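Local coordinates for protein DNA photolyase (Agrobacterium tumefaciens, PDB 4U63) that repairs cyclobutane pyrimidine dimers in DNA with light, as a class III photolyase that carries FAD and a methenyltetrahydrofolate antenna chromophore, at residues R300-C303 against Y304-F308; N402-V406 against A407-A411; A131-Q134 against K135-D139. All coordinates share one frame; numbering follows the deposited sequence.

From the N terminus, contact 3 (131-134 with 135-139) comes first, on the last turns of helix 123-138, inside a beta-alpha-beta unit of the parallel sheet. Contact 1 (300-303 with 304-308) follows on helix 287-309, and contact 2 (402-406 with 407-411) closes helix 398-407. Each spans one unbroken run of chain and closes only local turns, contact 2 through the Schellman motif that ends its helix; they stand in series, so none nests in or crosses another. Contacts 1 and 2 meet in space, Leu306 CD1 lying 3.5 Å from Trp405 CZ2, and both touch FAD, joining two helices of the flavin-binding region. Contact 3 stands apart, its centre about 27 Å from that of contact 1.

Contact 1 (R300-C303 against Y304-F308); sequences REFC and YHLLF. With FAD (flavin-adenine dinucleotide), chain C.
Helix 287-309 forms part of the FAD pocket, and residues 300-308 are a regular alpha-helical run in which Phe302 packs on Leu306 one turn later. Its i to i+4 bonding is direct evidence: Tyr304 N donates to Arg300 O and His305 N to Glu301 O, the latter at 2.9 Å. Leu306 comes over one face of the Phe302 ring as a CH-pi contact, CG lying 4.2 Å from the ring centroid and only 11° off its normal. Both methyls of Leu306 reach the far end of that ring, with CD1 3.9 Å from Phe302 CE2. With chi1 at -172°, the ring of Phe302 lies on the carbonyl side of its residue, leaning toward the turn that carries Leu306. Phe171 meets the Phe302 ring as well, and Trp405 of helix 398-407 touches both Phe302 and Leu306.

On the cofactor side, Cys303 SG lies 3.7 Å from FAD C2A of the adenine, while Arg300 CD rests 3.6 Å from the ribose oxygen O2B. The extended Arg300 chain brings one guanidinium face over Tyr304 CE2, and NH1 binds Gln149 O. Tyr304 OH is held in turn by Asp395. One water spans the two side chains, lying in the guanidinium plane: it accepts from Arg300 NH2 at 2.8 Å and donates to Tyr304 OH at 3.1 Å.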
loop_
_atom_site.group_PDB
_atom_site.type_symbol
_atom_site.label_atom_id
_atom_site.label_comp_id
_atom_site.label_asym_id
_atom_site.label_seq_id
_atom_site.Cartn_x
_atom_site.Cartn_y
_atom_site.Cartn_z
ATOM N N ARG A 300 3.917 -9.039 1.162
ATOM C CA ARG A 300 4.432 -7.730 0.717
ATOM C C ARG A 300 5.840 -7.876 0.116
ATOM O O ARG A 300 6.118 -7.373 -0.982
ATOM C CB ARG A 300 4.401 -6.704 1.864
ATOM C CG ARG A 300 5.093 -5.376 1.564
ATOM C CD ARG A 300 4.855 -4.361 2.678
ATOM N NE ARG A 300 5.621 -3.127 2.476
ATOM C CZ ARG A 300 6.892 -2.931 2.826
ATOM N NH1 ARG A 300 7.608 -3.884 3.441
ATOM N NH2 ARG A 300 7.464 -1.759 2.574
ATOM N N GLU A 301 6.709 -8.595 0.831
ATOM C CA GLU A 301 8.063 -8.890 0.339
ATOM C C GLU A 301 8.028 -9.544 -1.030
ATOM O O GLU A 301 8.774 -9.162 -1.945
ATOM C CB GLU A 301 8.797 -9.813 1.309
ATOM C CG GLU A 301 9.027 -9.217 2.692
ATOM C CD GLU A 301 10.067 -8.119 2.698
ATOM O OE1 GLU A 301 11.116 -8.244 2.001
ATOM O OE2 GLU A 301 9.844 -7.123 3.418
ATOM N N PHE A 302 7.160 -10.547 -1.165
ATOM C CA PHE A 302 7.070 -11.309 -2.395
ATOM C C PHE A 302 6.611 -10.426 -3.555
ATOM O O PHE A 302 7.123 -10.548 -4.669
ATOM C CB PHE A 302 6.130 -12.496 -2.198
ATOM C CG PHE A 302 6.104 -13.460 -3.345
ATOM C CD1 PHE A 302 7.285 -14.005 -3.853
ATOM C CD2 PHE A 302 4.881 -13.871 -3.907
ATOM C CE1 PHE A 302 7.254 -14.910 -4.914
ATOM C CE2 PHE A 302 4.853 -14.780 -4.953
ATOM C CZ PHE A 302 6.044 -15.299 -5.462
ATOM N N CYS A 303 5.650 -9.536 -3.297
ATOM C CA CYS A 303 5.196 -8.600 -4.337
ATOM C C CYS A 303 6.356 -7.738 -4.852
ATOM O O CYS A 303 6.492 -7.524 -6.071
ATOM C CB CYS A 303 4.049 -7.731 -3.823
ATOM S SG CYS A 303 2.512 -8.648 -3.553
ATOM N N TYR A 304 7.196 -7.252 -3.931
ATOM C CA TYR A 304 8.385 -6.480 -4.309
ATOM C C TYR A 304 9.415 -7.338 -5.064
ATOM O O TYR A 304 10.077 -6.849 -5.976
ATOM C CB TYR A 304 9.009 -5.778 -3.095
ATOM C CG TYR A 304 8.373 -4.438 -2.818
ATOM C CD1 TYR A 304 8.853 -3.288 -3.431
ATOM C CD2 TYR A 304 7.281 -4.316 -1.965
ATOM C CE1 TYR A 304 8.272 -2.059 -3.202
ATOM C CE2 TYR A 304 6.697 -3.083 -1.732
ATOM C CZ TYR A 304 7.205 -1.961 -2.348
ATOM O OH TYR A 304 6.652 -0.732 -2.145
ATOM N N HIS A 305 9.537 -8.609 -4.679
ATOM C CA HIS A 305 10.416 -9.550 -5.396
ATOM C C HIS A 305 9.996 -9.679 -6.855
ATOM O O HIS A 305 10.826 -9.614 -7.776
ATOM C CB HIS A 305 10.381 -10.918 -4.707
ATOM C CG HIS A 305 11.500 -11.808 -5.097
ATOM N ND1 HIS A 305 12.770 -11.672 -4.589
ATOM C CD2 HIS A 305 11.548 -12.844 -5.957
ATOM C CE1 HIS A 305 13.557 -12.583 -5.122
ATOM N NE2 HIS A 305 12.837 -13.314 -5.945
ATOM N N LEU A 306 8.698 -9.875 -7.057
ATOM C CA LEU A 306 8.133 -10.017 -8.395
ATOM C C LEU A 306 8.283 -8.735 -9.213
ATOM O O LEU A 306 8.617 -8.792 -10.398
ATOM C CB LEU A 306 6.655 -10.429 -8.310
ATOM C CG LEU A 306 6.366 -11.816 -7.729
ATOM C CD1 LEU A 306 4.876 -12.056 -7.737
ATOM C CD2 LEU A 306 7.075 -12.936 -8.478
ATOM N N LEU A 307 8.052 -7.584 -8.587
ATOM C CA LEU A 307 8.232 -6.295 -9.273
ATOM C C LEU A 307 9.686 -6.074 -9.703
ATOM O O LEU A 307 9.954 -5.610 -10.823
ATOM C CB LEU A 307 7.759 -5.137 -8.399
ATOM C CG LEU A 307 7.845 -3.748 -9.034
ATOM C CD1 LEU A 307 6.917 -3.623 -10.243
ATOM C CD2 LEU A 307 7.534 -2.681 -8.006
ATOM N N PHE A 308 10.627 -6.422 -8.828
ATOM C CA PHE A 308 12.046 -6.342 -9.181
ATOM C C PHE A 308 12.373 -7.172 -10.423
ATOM O O PHE A 308 13.089 -6.725 -11.315
ATOM C CB PHE A 308 12.942 -6.811 -8.044
ATOM C CG PHE A 308 14.382 -6.897 -8.441
ATOM C CD1 PHE A 308 15.204 -5.782 -8.362
ATOM C CD2 PHE A 308 14.907 -8.081 -8.943
ATOM C CE1 PHE A 308 16.527 -5.849 -8.752
ATOM C CE2 PHE A 308 16.224 -8.148 -9.341
ATOM C CZ PHE A 308 17.036 -7.031 -9.241
HETATM P PA FAD C . -2.951 -7.392 7.541
HETATM O O1A FAD C . -3.824 -8.590 7.348
HETATM O O2A FAD C . -2.835 -6.799 8.906
HETATM O O5B FAD C . -1.518 -7.776 6.929
HETATM C C5B FAD C . -0.306 -7.157 7.377
HETATM C C4B FAD C . 0.486 -6.562 6.222
HETATM O O4B FAD C . 0.854 -7.564 5.276
HETATM C C3B FAD C . -0.282 -5.530 5.430
HETATM O O3B FAD C . -0.302 -4.250 6.084
HETATM C C2B FAD C . 0.458 -5.539 4.110
HETATM O O2B FAD C . 1.639 -4.736 4.162
HETATM C C1B FAD C . 0.853 -6.987 3.960
HETATM N N9A FAD C . -0.080 -7.784 3.133
HETATM C C8A FAD C . -1.139 -8.481 3.581
HETATM N N7A FAD C . -1.763 -9.125 2.574
HETATM C C5A FAD C . -1.079 -8.857 1.441
HETATM C C6A FAD C . -1.219 -9.222 0.029
HETATM N N6A FAD C . -2.227 -10.025 -0.367
HETATM N N1A FAD C . -0.308 -8.718 -0.834
HETATM C C2A FAD C . 0.694 -7.903 -0.429
HETATM N N3A FAD C . 0.872 -7.536 0.857
HETATM C C4A FAD C . 0.027 -7.974 1.812
HETATM N N1 FAD C . -1.736 -4.100 -0.325
HETATM C C2 FAD C . -1.027 -2.953 -0.237
HETATM O O2 FAD C . -0.279 -2.817 0.758
HETATM N N3 FAD C . -1.108 -1.985 -1.184
HETATM C C4 FAD C . -1.904 -2.109 -2.276
HETATM O O4 FAD C . -1.964 -1.214 -3.159
HETATM C C4X FAD C . -2.716 -3.333 -2.428
HETATM N N5 FAD C . -3.566 -3.542 -3.476
HETATM C C5X FAD C . -4.275 -4.703 -3.583
HETATM C C6 FAD C . -5.119 -4.931 -4.662
HETATM C C7 FAD C . -5.860 -6.111 -4.775
HETATM C C7M FAD C . -6.774 -6.340 -5.957
HETATM C C8 FAD C . -5.757 -7.146 -3.722
HETATM C C8M FAD C . -6.529 -8.445 -3.792
HETATM C C9 FAD C . -4.928 -6.927 -2.653
HETATM C C9A FAD C . -4.174 -5.757 -2.524
HETATM N N10 FAD C . -3.319 -5.536 -1.404
HETATM C C10 FAD C . -2.581 -4.341 -1.346
HETATM C "C1'" FAD C . -3.115 -6.549 -0.360
HETATM C "C2'" FAD C . -3.981 -6.545 0.880
HETATM O "O2'" FAD C . -5.361 -6.570 0.495
HETATM C "C3'" FAD C . -3.679 -5.371 1.789
HETATM O "O3'" FAD C . -2.292 -5.322 2.112
HETATM C "C4'" FAD C . -4.503 -5.510 3.069
HETATM O "O4'" FAD C . -5.883 -5.334 2.756
HETATM C "C5'" FAD C . -4.058 -4.466 4.073
HETATM O "O5'" FAD C . -4.805 -4.545 5.295
HETATM P P FAD C . -4.012 -4.804 6.668
HETATM O O1P FAD C . -4.997 -4.760 7.783
HETATM O O2P FAD C . -2.850 -3.858 6.786
HETATM O O3P FAD C . -3.460 -6.298 6.455
HETATM O O HOH W 1 6.755 0.263 0.838
#

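Contact 2 (N402-V406 against A407-A411); sequences NWQWV and AGSGA. With FAD (flavin-adenine dinucleotide), chain C.
Gln404 and Ser409 face each other where helix 398-407 ends, with Gln404 OE1 3.4 Å from Ser409 CB and a water bridging the two polar ends. That water donates to Gln404 OE1 at 2.9 Å and is also hydrogen-bonded to Ser409 OG. A bend at chi2 (-122°) turns the amide of Gln404 toward this turn; the amide is held by Lys316 O and Leu313 O, which accept from NE2, and by Trp318 N, which donates to OE1. The backbone beneath is a Schellman motif: Gly408 has positive phi (101°), Ser409 N reaches back to Gln404 O at 3.0 Å, and Gly408 N bonds to Trp405 O from well above the carbonyl plane. Trp405 directs the pyrrole side of its indole at the departing chain, CD1 standing 3.5 Å from Ser409 O, with Gly410 CA near the ring plane at its edge.

A turn earlier, the helix meets FAD. The Asn402 amide pairs with the adenine through two bonds, ND2 giving to FAD N1A at 3.0 Å and OD1 accepting from N6A at 3.3 Å; ND2 also bonds to Ser398 O. Trp403 turns one indole face to the flavin methyl C7M, which sits 3.6 Å above the ring plane, displaced toward the rim. Trp403 also packs on helices 362-375 and 380-390, whereas Trp405 faces helix 287-309 and meets Trp299 edge-to-face, so the C-terminal end of helix 398-407 is held between these neighbours.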
loop_
_atom_site.group_PDB
_atom_site.type_symbol
_atom_site.label_atom_id
_atom_site.label_comp_id
_atom_site.label_asym_id
_atom_site.label_seq_id
_atom_site.Cartn_x
_atom_site.Cartn_y
_atom_site.Cartn_z
ATOM N N ASN A 402 -1.205 -8.209 -6.988
ATOM C CA ASN A 402 -2.494 -8.792 -6.623
ATOM C C ASN A 402 -3.507 -8.761 -7.762
ATOM O O ASN A 402 -4.214 -9.732 -7.975
ATOM C CB ASN A 402 -3.045 -8.154 -5.340
ATOM C CG ASN A 402 -2.373 -8.703 -4.091
ATOM O OD1 ASN A 402 -2.738 -9.778 -3.618
ATOM N ND2 ASN A 402 -1.395 -7.987 -3.565
ATOM N N TRP A 403 -3.563 -7.661 -8.502
ATOM C CA TRP A 403 -4.412 -7.610 -9.703
ATOM C C TRP A 403 -4.041 -8.707 -10.713
ATOM O O TRP A 403 -4.926 -9.385 -11.252
ATOM C CB TRP A 403 -4.370 -6.225 -10.354
ATOM C CG TRP A 403 -5.288 -5.250 -9.669
ATOM C CD1 TRP A 403 -4.955 -4.335 -8.723
ATOM C CD2 TRP A 403 -6.693 -5.129 -9.878
ATOM N NE1 TRP A 403 -6.079 -3.635 -8.319
ATOM C CE2 TRP A 403 -7.161 -4.114 -9.012
ATOM C CE3 TRP A 403 -7.611 -5.794 -10.710
ATOM C CZ2 TRP A 403 -8.495 -3.734 -8.971
ATOM C CZ3 TRP A 403 -8.935 -5.426 -10.668
ATOM C CH2 TRP A 403 -9.372 -4.401 -9.796
ATOM N N GLN A 404 -2.744 -8.902 -10.950
ATOM C CA GLN A 404 -2.306 -9.955 -11.879
ATOM C C GLN A 404 -2.698 -11.364 -11.414
ATOM O O GLN A 404 -3.100 -12.194 -12.233
ATOM C CB GLN A 404 -0.804 -9.868 -12.163
ATOM C CG GLN A 404 -0.431 -8.632 -12.976
ATOM C CD GLN A 404 0.289 -8.943 -14.290
ATOM O OE1 GLN A 404 0.013 -9.939 -14.947
ATOM N NE2 GLN A 404 1.194 -8.071 -14.677
ATOM N N TRP A 405 -2.605 -11.630 -10.111
ATOM C CA TRP A 405 -3.025 -12.943 -9.578
ATOM C C TRP A 405 -4.520 -13.163 -9.774
ATOM O O TRP A 405 -4.937 -14.233 -10.202
ATOM C CB TRP A 405 -2.656 -13.106 -8.100
ATOM C CG TRP A 405 -1.191 -13.305 -7.854
ATOM C CD1 TRP A 405 -0.320 -14.082 -8.588
ATOM C CD2 TRP A 405 -0.420 -12.741 -6.796
ATOM N NE1 TRP A 405 0.939 -14.017 -8.045
ATOM C CE2 TRP A 405 0.910 -13.207 -6.947
ATOM C CE3 TRP A 405 -0.716 -11.890 -5.724
ATOM C CZ2 TRP A 405 1.931 -12.834 -6.078
ATOM C CZ3 TRP A 405 0.305 -11.522 -4.870
ATOM C CH2 TRP A 405 1.610 -11.997 -5.047
ATOM N N VAL A 406 -5.328 -12.141 -9.483
ATOM C CA VAL A 406 -6.773 -12.260 -9.697
ATOM C C VAL A 406 -7.084 -12.479 -11.194
ATOM O O VAL A 406 -7.989 -13.244 -11.541
ATOM C CB VAL A 406 -7.550 -11.048 -9.142
ATOM C CG1 VAL A 406 -9.044 -11.205 -9.418
ATOM C CG2 VAL A 406 -7.330 -10.921 -7.642
ATOM N N ALA A 407 -6.309 -11.826 -12.055
ATOM C CA ALA A 407 -6.468 -11.913 -13.520
ATOM C C ALA A 407 -6.005 -13.237 -14.137
ATOM O O ALA A 407 -6.272 -13.490 -15.313
ATOM C CB ALA A 407 -5.737 -10.755 -14.186
ATOM N N GLY A 408 -5.296 -14.063 -13.368
ATOM C CA GLY A 408 -4.878 -15.378 -13.832
ATOM C C GLY A 408 -3.435 -15.509 -14.294
ATOM O O GLY A 408 -3.089 -16.537 -14.854
ATOM N N SER A 409 -2.598 -14.489 -14.063
ATOM C CA SER A 409 -1.143 -14.573 -14.381
ATOM C C SER A 409 -0.296 -14.856 -13.122
ATOM O O SER A 409 -0.482 -14.215 -12.115
ATOM C CB SER A 409 -0.634 -13.283 -15.007
ATOM O OG SER A 409 -1.060 -13.144 -16.346
ATOM N N GLY A 410 0.626 -15.816 -13.209
ATOM C CA GLY A 410 1.527 -16.128 -12.105
ATOM C C GLY A 410 1.289 -17.501 -11.511
ATOM O O GLY A 410 0.178 -18.029 -11.557
ATOM N N ALA A 411 2.333 -18.066 -10.917
ATOM C CA ALA A 411 2.248 -19.388 -10.298
ATOM C C ALA A 411 1.239 -19.446 -9.173
ATOM O O ALA A 411 0.629 -20.488 -8.945
ATOM C CB ALA A 411 3.612 -19.837 -9.789
HETATM P PA FAD C . -2.951 -7.392 7.541
HETATM O O1A FAD C . -3.824 -8.590 7.348
HETATM O O2A FAD C . -2.835 -6.799 8.906
HETATM O O5B FAD C . -1.518 -7.776 6.929
HETATM C C5B FAD C . -0.306 -7.157 7.377
HETATM C C4B FAD C . 0.486 -6.562 6.222
HETATM O O4B FAD C . 0.854 -7.564 5.276
HETATM C C3B FAD C . -0.282 -5.530 5.430
HETATM O O3B FAD C . -0.302 -4.250 6.084
HETATM C C2B FAD C . 0.458 -5.539 4.110
HETATM O O2B FAD C . 1.639 -4.736 4.162
HETATM C C1B FAD C . 0.853 -6.987 3.960
HETATM N N9A FAD C . -0.080 -7.784 3.133
HETATM C C8A FAD C . -1.139 -8.481 3.581
HETATM N N7A FAD C . -1.763 -9.125 2.574
HETATM C C5A FAD C . -1.079 -8.857 1.441
HETATM C C6A FAD C . -1.219 -9.222 0.029
HETATM N N6A FAD C . -2.227 -10.025 -0.367
HETATM N N1A FAD C . -0.308 -8.718 -0.834
HETATM C C2A FAD C . 0.694 -7.903 -0.429
HETATM N N3A FAD C . 0.872 -7.536 0.857
HETATM C C4A FAD C . 0.027 -7.974 1.812
HETATM N N1 FAD C . -1.736 -4.100 -0.325
HETATM C C2 FAD C . -1.027 -2.953 -0.237
HETATM O O2 FAD C . -0.279 -2.817 0.758
HETATM N N3 FAD C . -1.108 -1.985 -1.184
HETATM C C4 FAD C . -1.904 -2.109 -2.276
HETATM O O4 FAD C . -1.964 -1.214 -3.159
HETATM C C4X FAD C . -2.716 -3.333 -2.428
HETATM N N5 FAD C . -3.566 -3.542 -3.476
HETATM C C5X FAD C . -4.275 -4.703 -3.583
HETATM C C6 FAD C . -5.119 -4.931 -4.662
HETATM C C7 FAD C . -5.860 -6.111 -4.775
HETATM C C7M FAD C . -6.774 -6.340 -5.957
HETATM C C8 FAD C . -5.757 -7.146 -3.722
HETATM C C8M FAD C . -6.529 -8.445 -3.792
HETATM C C9 FAD C . -4.928 -6.927 -2.653
HETATM C C9A FAD C . -4.174 -5.757 -2.524
HETATM N N10 FAD C . -3.319 -5.536 -1.404
HETATM C C10 FAD C . -2.581 -4.341 -1.346
HETATM C "C1'" FAD C . -3.115 -6.549 -0.360
HETATM C "C2'" FAD C . -3.981 -6.545 0.880
HETATM O "O2'" FAD C . -5.361 -6.570 0.495
HETATM C "C3'" FAD C . -3.679 -5.371 1.789
HETATM O "O3'" FAD C . -2.292 -5.322 2.112
HETATM C "C4'" FAD C . -4.503 -5.510 3.069
HETATM O "O4'" FAD C . -5.883 -5.334 2.756
HETATM C "C5'" FAD C . -4.058 -4.466 4.073
HETATM O "O5'" FAD C . -4.805 -4.545 5.295
HETATM P P FAD C . -4.012 -4.804 6.668
HETATM O O1P FAD C . -4.997 -4.760 7.783
HETATM O O2P FAD C . -2.850 -3.858 6.786
HETATM O O3P FAD C . -3.460 -6.298 6.455
HETATM O O HOH W 2 -2.521 -10.927 -15.911
#

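Contact 3 (A131-Q134 against K135-D139); sequences ALKQ and KLRDD. With SO4 (sulfate ion), chain E.
Lys133 and Arg137, one helical turn apart, run alongside each other in the same direction, both reaching a bound sulfate. Followed outward, Lys133 leaves the helix at CB with CG anti to the backbone N (chi1 -178°), and CG comes 3.7 Å from Arg137 CZ. CD then lies over the centre of one guanidinium face, 3.6 Å from Arg137 CZ. The chain bends at chi3 (67°), CE passes Arg137 NH1, and NZ gives a 2.8 Å hydrogen bond to sulfate O3. Arg137 meets the same anion edge-on: NH2 donates to sulfate O1 at 2.9 Å, nearly straight at 167°, and also bonds to Val143 O. A water in the guanidinium plane accepts from Lys133 NZ and Arg137 NH1 and donates to sulfate O1. Ser145 OG and Arg119 NH2 also bond to the sulfate, which probably came from the crystallisation liquor.

On another side of the helix, Gln134 NE2 donates to Asp138 OD1 at 2.6 Å in a short but bent bond, reaching it from above the carboxylate plane, with OD1 close to the amide plane of Gln134. Leu132 and Leu136 form the buried side, with Leu132 CG 4.1 Å from Leu136 CD1; Leu132 rests on helix 99-110 and Leu136 on Val143. Such an amphipathic helix is the crossover of a beta-alpha-beta unit, here between parallel strands 114-118 and 142-146 in the photolyase N-terminal alpha/beta domain.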
loop_
_atom_site.group_PDB
_atom_site.type_symbol
_atom_site.label_atom_id
_atom_site.label_comp_id
_atom_site.label_asym_id
_atom_site.label_seq_id
_atom_site.Cartn_x
_atom_site.Cartn_y
_atom_site.Cartn_z
ATOM N N ALA A 131 21.061 6.680 -11.052
ATOM C CA ALA A 131 21.571 7.709 -11.964
ATOM C C ALA A 131 22.050 8.935 -11.194
ATOM O O ALA A 131 23.123 9.472 -11.462
ATOM C CB ALA A 131 20.508 8.102 -12.976
ATOM N N LEU A 132 21.245 9.355 -10.224
ATOM C CA LEU A 132 21.550 10.517 -9.414
ATOM C C LEU A 132 22.818 10.298 -8.602
ATOM O O LEU A 132 23.679 11.187 -8.529
ATOM C CB LEU A 132 20.374 10.822 -8.494
ATOM C CG LEU A 132 20.523 12.019 -7.570
ATOM C CD1 LEU A 132 20.718 13.311 -8.344
ATOM C CD2 LEU A 132 19.299 12.089 -6.685
ATOM N N LYS A 133 22.927 9.108 -8.009
ATOM C CA LYS A 133 24.080 8.729 -7.198
ATOM C C LYS A 133 25.374 8.821 -7.998
ATOM O O LYS A 133 26.362 9.386 -7.516
ATOM C CB LYS A 133 23.882 7.318 -6.651
ATOM C CG LYS A 133 24.981 6.814 -5.744
ATOM C CD LYS A 133 24.529 5.593 -4.960
ATOM C CE LYS A 133 24.306 4.389 -5.863
ATOM N NZ LYS A 133 23.929 3.186 -5.070
ATOM N N GLN A 134 25.369 8.285 -9.221
ATOM C CA GLN A 134 26.554 8.359 -10.074
ATOM C C GLN A 134 26.927 9.806 -10.423
ATOM O O GLN A 134 28.106 10.155 -10.423
ATOM C CB GLN A 134 26.356 7.547 -11.361
ATOM C CG GLN A 134 27.607 7.436 -12.228
ATOM C CD GLN A 134 28.755 6.759 -11.503
ATOM O OE1 GLN A 134 28.623 5.627 -11.046
ATOM N NE2 GLN A 134 29.882 7.447 -11.392
ATOM N N LYS A 135 25.935 10.633 -10.737
ATOM C CA LYS A 135 26.198 12.039 -11.077
ATOM C C LYS A 135 26.802 12.796 -9.903
ATOM O O LYS A 135 27.746 13.552 -10.081
ATOM C CB LYS A 135 24.922 12.754 -11.531
ATOM C CG LYS A 135 24.507 12.422 -12.955
ATOM C CD LYS A 135 23.179 13.073 -13.287
ATOM C CE LYS A 135 22.561 12.497 -14.550
ATOM N NZ LYS A 135 23.240 12.949 -15.793
ATOM N N LEU A 136 26.258 12.587 -8.708
ATOM C CA LEU A 136 26.771 13.261 -7.524
ATOM C C LEU A 136 28.175 12.763 -7.168
ATOM O O LEU A 136 29.054 13.571 -6.848
ATOM C CB LEU A 136 25.803 13.103 -6.342
ATOM C CG LEU A 136 24.431 13.787 -6.504
ATOM C CD1 LEU A 136 23.582 13.572 -5.261
ATOM C CD2 LEU A 136 24.558 15.277 -6.795
ATOM N N ARG A 137 28.386 11.448 -7.233
ATOM C CA ARG A 137 29.707 10.867 -6.963
ATOM C C ARG A 137 30.761 11.347 -7.954
ATOM O O ARG A 137 31.907 11.583 -7.571
ATOM C CB ARG A 137 29.648 9.346 -6.938
ATOM C CG ARG A 137 29.004 8.794 -5.679
ATOM C CD ARG A 137 28.840 7.291 -5.762
ATOM N NE ARG A 137 28.445 6.715 -4.473
ATOM C CZ ARG A 137 28.068 5.448 -4.289
ATOM N NH1 ARG A 137 28.016 4.591 -5.312
ATOM N NH2 ARG A 137 27.734 5.031 -3.074
ATOM N N ASP A 138 30.365 11.500 -9.217
ATOM C CA ASP A 138 31.252 12.026 -10.253
ATOM C C ASP A 138 31.731 13.452 -9.941
ATOM O O ASP A 138 32.788 13.842 -10.377
ATOM C CB ASP A 138 30.572 11.990 -11.636
ATOM C CG ASP A 138 30.506 10.578 -12.242
ATOM O OD1 ASP A 138 31.145 9.651 -11.699
ATOM O OD2 ASP A 138 29.809 10.393 -13.271
ATOM N N ASP A 139 30.947 14.215 -9.177
ATOM C CA ASP A 139 31.376 15.551 -8.739
ATOM C C ASP A 139 31.968 15.556 -7.322
ATOM O O ASP A 139 32.078 16.606 -6.697
ATOM C CB ASP A 139 30.214 16.552 -8.865
ATOM C CG ASP A 139 30.056 17.090 -10.291
ATOM O OD1 ASP A 139 31.065 17.310 -10.978
ATOM O OD2 ASP A 139 28.897 17.288 -10.708
HETATM S S SO4 E . 25.453 2.511 -1.544
HETATM O O1 SO4 E . 26.586 2.483 -2.486
HETATM O O2 SO4 E . 25.746 3.368 -0.384
HETATM O O3 SO4 E . 24.279 3.031 -2.276
HETATM O O4 SO4 E . 25.188 1.142 -1.053
HETATM O O HOH W 3 26.832 1.978 -5.220
HETATM O O HOH W 4 27.775 5.267 -8.383
#